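Local coordinates for protein pumilio homolog 23 (PDB 5WZJ) that binds a specific sequence of 18S rRNA through pumilio repeats stacked into a right-handed superhelix, at residues W344-L355 with H376-A387. Sequence-based numbering, arbitrary orientation.
Sequences WEELAPRFKDLL and HENKCCEALVGA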
loop_
_atom_site.group_PDB
_atom_site.type_symbol
_atom_site.label_atom_id
_atom_site.label_comp_id
_atom_site.label_asym_id
_atom_site.label_seq_id
_atom_site.Cartn_x
_atom_site.Cartn_y
_atom_site.Cartn_z
ATOM N N TRP A 344 1.343 22.610 11.472
ATOM C CA TRP A 344 0.008 23.117 11.767
ATOM C C TRP A 344 -0.133 24.572 11.339
ATOM O O TRP A 344 -1.155 24.958 10.764
ATOM C CB TRP A 344 -0.307 22.952 13.255
ATOM C CG TRP A 344 -1.730 23.255 13.596
ATOM C CD1 TRP A 344 -2.808 22.424 13.464
ATOM C CD2 TRP A 344 -2.229 24.477 14.136
ATOM N NE1 TRP A 344 -3.954 23.062 13.887
ATOM C CE2 TRP A 344 -3.622 24.326 14.301
ATOM C CE3 TRP A 344 -1.632 25.688 14.490
ATOM C CZ2 TRP A 344 -4.423 25.341 14.806
ATOM C CZ3 TRP A 344 -2.423 26.689 14.991
ATOM C CH2 TRP A 344 -3.807 26.515 15.146
ATOM N N GLU A 345 0.895 25.386 11.577
ATOM C CA GLU A 345 0.822 26.795 11.202
ATOM C C GLU A 345 0.703 26.975 9.690
ATOM O O GLU A 345 -0.048 27.839 9.220
ATOM C CB GLU A 345 2.043 27.545 11.730
ATOM C CG GLU A 345 2.035 27.760 13.235
ATOM C CD GLU A 345 3.360 28.305 13.755
ATOM O OE1 GLU A 345 4.172 28.789 12.933
ATOM O OE2 GLU A 345 3.591 28.240 14.983
ATOM N N GLU A 346 1.435 26.176 8.907
ATOM C CA GLU A 346 1.418 26.391 7.463
ATOM C C GLU A 346 0.145 25.858 6.816
ATOM O O GLU A 346 -0.286 26.391 5.785
ATOM C CB GLU A 346 2.647 25.751 6.799
ATOM C CG GLU A 346 4.010 26.337 7.213
ATOM C CD GLU A 346 5.146 25.933 6.257
ATOM O OE1 GLU A 346 4.893 25.858 5.036
ATOM O OE2 GLU A 346 6.289 25.682 6.719
ATOM N N LEU A 347 -0.464 24.818 7.383
ATOM C CA LEU A 347 -1.519 24.063 6.704
ATOM C C LEU A 347 -2.897 24.162 7.348
ATOM O O LEU A 347 -3.908 24.142 6.632
ATOM C CB LEU A 347 -1.130 22.578 6.624
ATOM C CG LEU A 347 0.112 22.246 5.799
ATOM C CD1 LEU A 347 0.495 20.784 5.989
ATOM C CD2 LEU A 347 -0.135 22.565 4.335
ATOM N N ALA A 348 -2.978 24.200 8.677
ATOM C CA ALA A 348 -4.288 24.189 9.327
ATOM C C ALA A 348 -5.179 25.358 8.918
ATOM O O ALA A 348 -6.366 25.113 8.641
ATOM C CB ALA A 348 -4.125 24.142 10.852
ATOM N N PRO A 349 -4.697 26.617 8.824
ATOM C CA PRO A 349 -5.555 27.698 8.307
ATOM C C PRO A 349 -6.136 27.424 6.926
ATOM O O PRO A 349 -7.082 28.097 6.510
ATOM C CB PRO A 349 -4.609 28.905 8.247
ATOM C CG PRO A 349 -3.527 28.596 9.207
ATOM C CD PRO A 349 -3.361 27.116 9.208
ATOM N N ARG A 350 -5.569 26.457 6.197
ATOM C CA ARG A 350 -5.975 26.177 4.824
ATOM C C ARG A 350 -6.621 24.808 4.674
ATOM O O ARG A 350 -6.657 24.267 3.563
ATOM C CB ARG A 350 -4.774 26.287 3.886
ATOM C CG ARG A 350 -3.940 27.531 4.089
ATOM C CD ARG A 350 -4.687 28.767 3.628
ATOM N NE ARG A 350 -4.229 29.230 2.322
ATOM C CZ ARG A 350 -3.044 29.796 2.101
ATOM N NH1 ARG A 350 -2.173 29.954 3.096
ATOM N NH2 ARG A 350 -2.723 30.201 0.881
ATOM N N PHE A 351 -7.113 24.227 5.775
ATOM C CA PHE A 351 -7.832 22.958 5.692
ATOM C C PHE A 351 -8.976 23.049 4.698
ATOM O O PHE A 351 -9.224 22.111 3.932
ATOM C CB PHE A 351 -8.381 22.562 7.063
ATOM C CG PHE A 351 -7.469 21.684 7.874
ATOM C CD1 PHE A 351 -6.150 21.481 7.506
ATOM C CD2 PHE A 351 -7.952 21.045 9.008
ATOM C CE1 PHE A 351 -5.327 20.671 8.266
ATOM C CE2 PHE A 351 -7.134 20.234 9.771
ATOM C CZ PHE A 351 -5.818 20.049 9.401
ATOM N N LYS A 352 -9.694 24.174 4.703
ATOM C CA LYS A 352 -10.839 24.317 3.812
ATOM C C LYS A 352 -10.395 24.277 2.356
ATOM O O LYS A 352 -10.961 23.536 1.545
ATOM C CB LYS A 352 -11.580 25.623 4.111
ATOM C CG LYS A 352 -12.885 25.799 3.331
ATOM C CD LYS A 352 -13.464 27.212 3.517
ATOM C CE LYS A 352 -14.975 27.239 3.311
ATOM N NZ LYS A 352 -15.407 26.451 2.121
ATOM N N ASP A 353 -9.385 25.082 2.013
ATOM C CA ASP A 353 -8.802 25.051 0.673
ATOM C C ASP A 353 -8.436 23.631 0.268
ATOM O O ASP A 353 -8.787 23.169 -0.823
ATOM C CB ASP A 353 -7.556 25.932 0.624
ATOM C CG ASP A 353 -7.796 27.321 1.175
ATOM O OD1 ASP A 353 -7.871 27.477 2.413
ATOM O OD2 ASP A 353 -7.888 28.255 0.364
ATOM N N LEU A 354 -7.727 22.925 1.149
ATOM C CA LEU A 354 -7.267 21.582 0.816
ATOM C C LEU A 354 -8.441 20.655 0.526
ATOM O O LEU A 354 -8.415 19.901 -0.453
ATOM C CB LEU A 354 -6.399 21.034 1.950
ATOM C CG LEU A 354 -5.038 21.721 2.145
ATOM C CD1 LEU A 354 -4.346 21.228 3.411
ATOM C CD2 LEU A 354 -4.142 21.490 0.941
ATOM N N LEU A 355 -9.497 20.718 1.345
ATOM C CA LEU A 355 -10.664 19.873 1.095
ATOM C C LEU A 355 -11.378 20.276 -0.191
ATOM O O LEU A 355 -11.810 19.410 -0.962
ATOM C CB LEU A 355 -11.622 19.930 2.282
ATOM C CG LEU A 355 -11.098 19.358 3.598
ATOM C CD1 LEU A 355 -12.084 19.665 4.709
ATOM C CD2 LEU A 355 -10.870 17.852 3.490
ATOM N N HIS A 376 -1.121 19.108 19.299
ATOM C CA HIS A 376 -2.099 19.815 18.467
ATOM C C HIS A 376 -3.323 18.957 18.150
ATOM O O HIS A 376 -4.010 19.206 17.150
ATOM C CB HIS A 376 -1.477 20.308 17.150
ATOM C CG HIS A 376 -0.389 21.323 17.331
ATOM N ND1 HIS A 376 0.786 21.041 17.996
ATOM C CD2 HIS A 376 -0.302 22.617 16.938
ATOM C CE1 HIS A 376 1.555 22.118 17.999
ATOM N NE2 HIS A 376 0.920 23.087 17.360
ATOM N N GLU A 377 -3.601 17.943 18.973
ATOM C CA GLU A 377 -4.729 17.054 18.704
ATOM C C GLU A 377 -6.038 17.834 18.647
ATOM O O GLU A 377 -6.783 17.764 17.661
ATOM C CB GLU A 377 -4.811 15.968 19.776
ATOM C CG GLU A 377 -3.561 15.144 19.956
ATOM C CD GLU A 377 -2.840 15.487 21.242
ATOM O OE1 GLU A 377 -2.591 16.690 21.489
ATOM O OE2 GLU A 377 -2.538 14.554 22.012
ATOM N N ASN A 378 -6.333 18.588 19.707
ATOM C CA ASN A 378 -7.577 19.346 19.740
ATOM C C ASN A 378 -7.601 20.392 18.638
ATOM O O ASN A 378 -8.632 20.595 17.986
ATOM C CB ASN A 378 -7.766 19.993 21.115
ATOM C CG ASN A 378 -9.185 20.469 21.340
ATOM O OD1 ASN A 378 -10.123 19.669 21.377
ATOM N ND2 ASN A 378 -9.354 21.775 21.499
ATOM N N LYS A 379 -6.463 21.055 18.398
ATOM C CA LYS A 379 -6.409 22.060 17.339
ATOM C C LYS A 379 -6.706 21.452 15.969
ATOM O O LYS A 379 -7.359 22.084 15.130
ATOM C CB LYS A 379 -5.038 22.745 17.336
ATOM C CG LYS A 379 -4.877 23.835 18.394
ATOM C CD LYS A 379 -3.423 24.290 18.450
ATOM C CE LYS A 379 -3.151 25.208 19.632
ATOM N NZ LYS A 379 -3.538 26.605 19.329
ATOM N N CYS A 380 -6.210 20.237 15.710
ATOM C CA CYS A 380 -6.482 19.592 14.427
ATOM C C CYS A 380 -7.956 19.220 14.289
ATOM O O CYS A 380 -8.569 19.448 13.238
ATOM C CB CYS A 380 -5.601 18.354 14.266
ATOM S SG CYS A 380 -3.884 18.785 13.840
ATOM N N CYS A 381 -8.532 18.623 15.329
ATOM C CA CYS A 381 -9.945 18.244 15.275
ATOM C C CYS A 381 -10.840 19.467 15.081
ATOM O O CYS A 381 -11.785 19.435 14.282
ATOM C CB CYS A 381 -10.337 17.504 16.549
ATOM S SG CYS A 381 -9.501 15.916 16.806
ATOM N N GLU A 382 -10.546 20.561 15.789
ATOM C CA GLU A 382 -11.382 21.755 15.670
ATOM C C GLU A 382 -11.181 22.438 14.330
ATOM O O GLU A 382 -12.138 22.964 13.755
ATOM C CB GLU A 382 -11.100 22.736 16.814
ATOM C CG GLU A 382 -11.653 22.266 18.166
ATOM C CD GLU A 382 -13.164 22.058 18.137
ATOM O OE1 GLU A 382 -13.857 22.835 17.429
ATOM O OE2 GLU A 382 -13.645 21.107 18.805
ATOM N N ALA A 383 -9.946 22.447 13.815
ATOM C CA ALA A 383 -9.713 23.036 12.500
ATOM C C ALA A 383 -10.491 22.290 11.421
ATOM O O ALA A 383 -11.005 22.905 10.477
ATOM C CB ALA A 383 -8.215 23.048 12.181
ATOM N N LEU A 384 -10.592 20.962 11.542
ATOM C CA LEU A 384 -11.362 20.188 10.573
ATOM C C LEU A 384 -12.844 20.556 10.625
ATOM O O LEU A 384 -13.477 20.750 9.581
ATOM C CB LEU A 384 -11.176 18.690 10.813
ATOM C CG LEU A 384 -12.039 17.803 9.909
ATOM C CD1 LEU A 384 -11.747 18.059 8.415
ATOM C CD2 LEU A 384 -11.871 16.323 10.250
ATOM N N VAL A 385 -13.417 20.661 11.832
ATOM C CA VAL A 385 -14.828 21.055 11.945
ATOM C C VAL A 385 -15.066 22.396 11.267
ATOM O O VAL A 385 -15.997 22.555 10.468
ATOM C CB VAL A 385 -15.277 21.122 13.414
ATOM C CG1 VAL A 385 -16.746 21.549 13.466
ATOM C CG2 VAL A 385 -15.068 19.792 14.126
ATOM N N GLY A 386 -14.239 23.388 11.603
ATOM C CA GLY A 386 -14.413 24.718 11.050
ATOM C C GLY A 386 -14.204 24.770 9.553
ATOM O O GLY A 386 -14.801 25.604 8.869
ATOM N N ALA A 387 -13.374 23.874 9.018
ATOM C CA ALA A 387 -13.195 23.839 7.572
ATOM C C ALA A 387 -14.438 23.324 6.862
ATOM O O ALA A 387 -14.684 23.686 5.705
ATOM C CB ALA A 387 -11.996 22.966 7.206
#
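Trp344 and Phe351 reach across to helix 377-388 and join neighbouring helices of the all-helical pumilio superhelix, where the short helical segments 351-355 and 377-387 cross at -60°. The indole CG stands anti to the backbone N (chi1 -171°), which swings the ring over to the second helix. Trp344 CB and CG each lie 3.7 Å from His376 CD2, the imidazole inclined at 51° to the five-membered ring. CD1 lies 3.8 Å from Cys380 SG; the compact cysteine side chain puts a polarisable sulfur obliquely beside the ring. NE1 packs against Lys379 CB at 3.6 Å and is buried with no polar partner in the model. Farther out, the long aliphatic chain of Lys379 crosses the indole nearly at a right angle: CZ2 meets its CB and CG, and CH2, the far end, its CD, which lies over the six-membered ring in a CH-pi contact. Ala348 CB lies against the opposite face, displaced toward the rim near NE1. An alanine in place of Trp344 would probably leave a gap between Ala348 and the Lys379 chain, which would lose the ring face under its CD. Phe351 is a knob among Cys380, Ala383, Leu384 and Ala387, where the two alanine methyls are short enough to admit a phenyl ring; Val363 and Leu366 of helix 360-373 also touch it. Beyond it Leu355 CD1 meets Leu384 CD1; at the base of the phenyl, Phe351 CB rests 3.6 Å from Ala387 CB.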